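Local atomic coordinates of hypothetical nigD-like protein (Bacteroides caccae, PDB entry 3QWN), a protein that is probably an immunity protein of the NigD-like family, inferred to protect the bacterium that makes it against a toxin. Residues Asn58-Ser63 with Val71-Gln76. Numbering follows the deposited sequence.
Sequences NYETLS and VIYSLQ
Strands 52-63 and 68-77 form an antiparallel hairpin in the NigD-like N-terminal OB domain, and a classic beta bulge shifts their register by one residue. In the hydrogen-bonded pair of Glu60 and Val71, Glu60 N reaches Val71 O at 2.9 Å, and Val71 N answers to Glu60 O almost along the C=O axis. At the bulge Tyr73 N (2.7 Å) and Ser74 N (3.0 Å) both bond Asn58 O in its carbonyl plane. Asn58 N returns a bond to Ser74 O from above the carbonyl plane, and a weak one to Ser74 OG.

Tyr73 CG, anti to the carbonyl carbon (chi1 -67°), sends the ring along the partner strand. Glu60 CG, in the crowded position between backbone N and carbonyl carbon (chi1 82°), lies in the ring plane at its edge, 3.7 Å from Tyr73 CE2. The extended chain beyond sets the carboxylate plane 68° from the ring's, and Tyr73 OH donates to Glu60 OE2 at 3.0 Å from above the carboxylate. Asn58 CG is anti to the backbone N; OD1 makes van der Waals contact with Tyr73 CB (3.3 Å), the amide oblique to the ring, while ND2 bonds Lys11 O.

Leu62 CD1 meets Val71 CG2 at 3.4 Å, and on the other face Tyr59 CB lies near Ile72 CG1 while Tyr59 OH hydrogen-bonds Glu13 OE1. Backbone bonding carries the pairing, with the Tyr73 hydroxyl bond probably stabilising a negative charge on Glu60.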
ATOM      1  N   ASN A  58      13.693   2.196  -6.157  1.00 35.25           N
ATOM      2  CA  ASN A  58      14.576   1.544  -7.093  1.00 35.65           C
ATOM      3  C   ASN A  58      15.929   1.503  -6.385  1.00 41.63           C
ATOM      4  O   ASN A  58      16.509   2.544  -6.054  1.00 42.14           O
ATOM      5  CB  ASN A  58      14.658   2.225  -8.458  1.00 37.26           C
ATOM      6  CG  ASN A  58      15.550   1.477  -9.421  1.00 50.04           C
ATOM      7  OD1 ASN A  58      16.699   1.807  -9.598  1.00 52.52           O
ATOM      8  ND2 ASN A  58      15.084   0.390  -9.974  1.00 54.77           N
ATOM      9  N   TYR A  59      16.403   0.303  -6.101  1.00 37.45           N
ATOM     10  CA  TYR A  59      17.661   0.126  -5.397  1.00 36.04           C
ATOM     11  C   TYR A  59      18.304  -1.149  -5.880  1.00 40.18           C
ATOM     12  O   TYR A  59      17.619  -2.031  -6.406  1.00 36.93           O
ATOM     13  CB  TYR A  59      17.405   0.064  -3.851  1.00 34.92           C
ATOM     14  CG  TYR A  59      16.820  -1.250  -3.387  1.00 34.54           C
ATOM     15  CD1 TYR A  59      15.454  -1.511  -3.499  1.00 36.11           C
ATOM     16  CD2 TYR A  59      17.635  -2.257  -2.881  1.00 36.30           C
ATOM     17  CE1 TYR A  59      14.906  -2.725  -3.069  1.00 35.05           C
ATOM     18  CE2 TYR A  59      17.103  -3.487  -2.472  1.00 37.53           C
ATOM     19  CZ  TYR A  59      15.738  -3.715  -2.562  1.00 44.34           C
ATOM     20  OH  TYR A  59      15.207  -4.924  -2.155  1.00 43.67           O
ATOM     21  N   GLU A  60      19.593  -1.309  -5.583  1.00 40.01           N
ATOM     22  CA  GLU A  60      20.231  -2.580  -5.869  1.00 39.87           C
ATOM     23  C   GLU A  60      21.049  -3.018  -4.659  1.00 43.71           C
ATOM     24  O   GLU A  60      21.493  -2.195  -3.863  1.00 42.62           O
ATOM     25  CB  GLU A  60      21.051  -2.552  -7.169  1.00 41.22           C
ATOM     26  CG  GLU A  60      22.446  -1.969  -7.111  1.00 42.39           C
ATOM     27  CD  GLU A  60      23.196  -2.189  -8.409  1.00 49.80           C
ATOM     28  OE1 GLU A  60      22.887  -3.168  -9.128  1.00 48.92           O
ATOM     29  OE2 GLU A  60      24.118  -1.389  -8.693  1.00 48.61           O
ATOM     30  N   THR A  61      21.214  -4.321  -4.528  1.00 41.52           N
ATOM     31  CA  THR A  61      21.988  -4.978  -3.483  1.00 42.68           C
ATOM     32  C   THR A  61      23.379  -5.296  -4.038  1.00 48.32           C
ATOM     33  O   THR A  61      23.466  -5.932  -5.102  1.00 51.85           O
ATOM     34  CB  THR A  61      21.203  -6.223  -3.061  1.00 51.02           C
ATOM     35  OG1 THR A  61      20.036  -5.762  -2.377  1.00 51.24           O
ATOM     36  CG2 THR A  61      22.004  -7.181  -2.203  1.00 51.99           C
ATOM     37  N   LEU A  62      24.466  -4.873  -3.341  1.00 39.56           N
ATOM     38  CA  LEU A  62      25.829  -5.207  -3.770  1.00 37.85           C
ATOM     39  C   LEU A  62      26.470  -6.086  -2.719  1.00 39.99           C
ATOM     40  O   LEU A  62      26.507  -5.702  -1.541  1.00 39.74           O
ATOM     41  CB  LEU A  62      26.719  -3.966  -3.997  1.00 38.41           C
ATOM     42  CG  LEU A  62      26.167  -2.728  -4.657  1.00 40.99           C
ATOM     43  CD1 LEU A  62      27.024  -1.582  -4.307  1.00 43.06           C
ATOM     44  CD2 LEU A  62      26.121  -2.872  -6.136  1.00 37.06           C
ATOM     45  N   SER A  63      27.048  -7.216  -3.123  1.00 35.17           N
ATOM     46  CA  SER A  63      27.625  -8.140  -2.162  1.00 34.15           C
ATOM     47  C   SER A  63      29.117  -8.355  -2.381  1.00 39.77           C
ATOM     48  O   SER A  63      29.577  -8.433  -3.521  1.00 37.98           O
ATOM     49  CB  SER A  63      26.882  -9.485  -2.232  1.00 33.28           C
ATOM     50  OG  SER A  63      27.391 -10.411  -1.274  1.00 47.92           O
ATOM     51  N   VAL A  71      22.259   0.276  -2.458  1.00 36.48           N
ATOM     52  CA  VAL A  71      22.471   1.521  -3.200  1.00 35.67           C
ATOM     53  C   VAL A  71      21.083   1.952  -3.701  1.00 38.29           C
ATOM     54  O   VAL A  71      20.432   1.172  -4.413  1.00 34.85           O
ATOM     55  CB  VAL A  71      23.508   1.395  -4.333  1.00 39.04           C
ATOM     56  CG1 VAL A  71      23.631   2.719  -5.097  1.00 39.03           C
ATOM     57  CG2 VAL A  71      24.851   1.008  -3.753  1.00 40.27           C
ATOM     58  N   ILE A  72      20.609   3.140  -3.272  1.00 34.94           N
ATOM     59  CA  ILE A  72      19.285   3.641  -3.637  1.00 33.90           C
ATOM     60  C   ILE A  72      19.404   4.539  -4.849  1.00 35.71           C
ATOM     61  O   ILE A  72      20.163   5.502  -4.840  1.00 34.07           O
ATOM     62  CB  ILE A  72      18.577   4.361  -2.439  1.00 37.51           C
ATOM     63  CG1 ILE A  72      18.386   3.384  -1.254  1.00 38.69           C
ATOM     64  CG2 ILE A  72      17.238   5.015  -2.856  1.00 33.89           C
ATOM     65  CD1 ILE A  72      18.087   4.090   0.074  1.00 43.72           C
ATOM     66  N   TYR A  73      18.605   4.254  -5.872  1.00 34.48           N
ATOM     67  CA  TYR A  73      18.591   5.037  -7.117  1.00 35.07           C
ATOM     68  C   TYR A  73      17.362   5.934  -7.172  1.00 40.27           C
ATOM     69  O   TYR A  73      17.443   7.018  -7.726  1.00 40.99           O
ATOM     70  CB  TYR A  73      18.669   4.116  -8.356  1.00 34.31           C
ATOM     71  CG  TYR A  73      20.016   3.418  -8.424  1.00 35.17           C
ATOM     72  CD1 TYR A  73      21.154   4.090  -8.874  1.00 38.55           C
ATOM     73  CD2 TYR A  73      20.165   2.106  -7.987  1.00 32.55           C
ATOM     74  CE1 TYR A  73      22.409   3.478  -8.857  1.00 41.59           C
ATOM     75  CE2 TYR A  73      21.402   1.481  -7.993  1.00 34.03           C
ATOM     76  CZ  TYR A  73      22.530   2.169  -8.421  1.00 47.21           C
ATOM     77  OH  TYR A  73      23.757   1.533  -8.434  1.00 48.10           O
ATOM     78  N   SER A  74      16.230   5.502  -6.596  1.00 37.97           N
ATOM     79  CA  SER A  74      15.012   6.342  -6.532  1.00 38.23           C
ATOM     80  C   SER A  74      14.186   6.004  -5.317  1.00 38.09           C
ATOM     81  O   SER A  74      14.267   4.901  -4.826  1.00 37.78           O
ATOM     82  CB  SER A  74      14.174   6.271  -7.806  1.00 40.90           C
ATOM     83  OG  SER A  74      13.362   5.119  -7.825  1.00 54.80           O
ATOM     84  N   LEU A  75      13.472   6.985  -4.800  1.00 33.90           N
ATOM     85  CA  LEU A  75      12.562   6.887  -3.665  1.00 33.30           C
ATOM     86  C   LEU A  75      11.355   7.698  -3.921  1.00 40.22           C
ATOM     87  O   LEU A  75      11.470   8.820  -4.412  1.00 39.30           O
ATOM     88  CB  LEU A  75      13.174   7.393  -2.353  1.00 33.53           C
ATOM     89  CG  LEU A  75      14.151   6.527  -1.605  1.00 37.52           C
ATOM     90  CD1 LEU A  75      14.749   7.322  -0.438  1.00 39.70           C
ATOM     91  CD2 LEU A  75      13.513   5.230  -1.091  1.00 31.17           C
ATOM     92  N   GLN A  76      10.194   7.158  -3.574  1.00 40.13           N
ATOM     93  CA  GLN A  76       8.957   7.916  -3.650  1.00 41.26           C
ATOM     94  C   GLN A  76       7.980   7.382  -2.616  1.00 45.21           C
ATOM     95  O   GLN A  76       8.095   6.250  -2.158  1.00 46.07           O
ATOM     96  CB  GLN A  76       8.358   7.960  -5.060  1.00 41.73           C
ATOM     97  CG  GLN A  76       7.708   6.688  -5.519  1.00 46.89           C
ATOM     98  CD  GLN A  76       7.277   6.827  -6.947  1.00 64.23           C
ATOM     99  OE1 GLN A  76       8.092   7.010  -7.870  1.00 65.23           O
ATOM    100  NE2 GLN A  76       5.990   6.700  -7.160  1.00 50.72           N
TER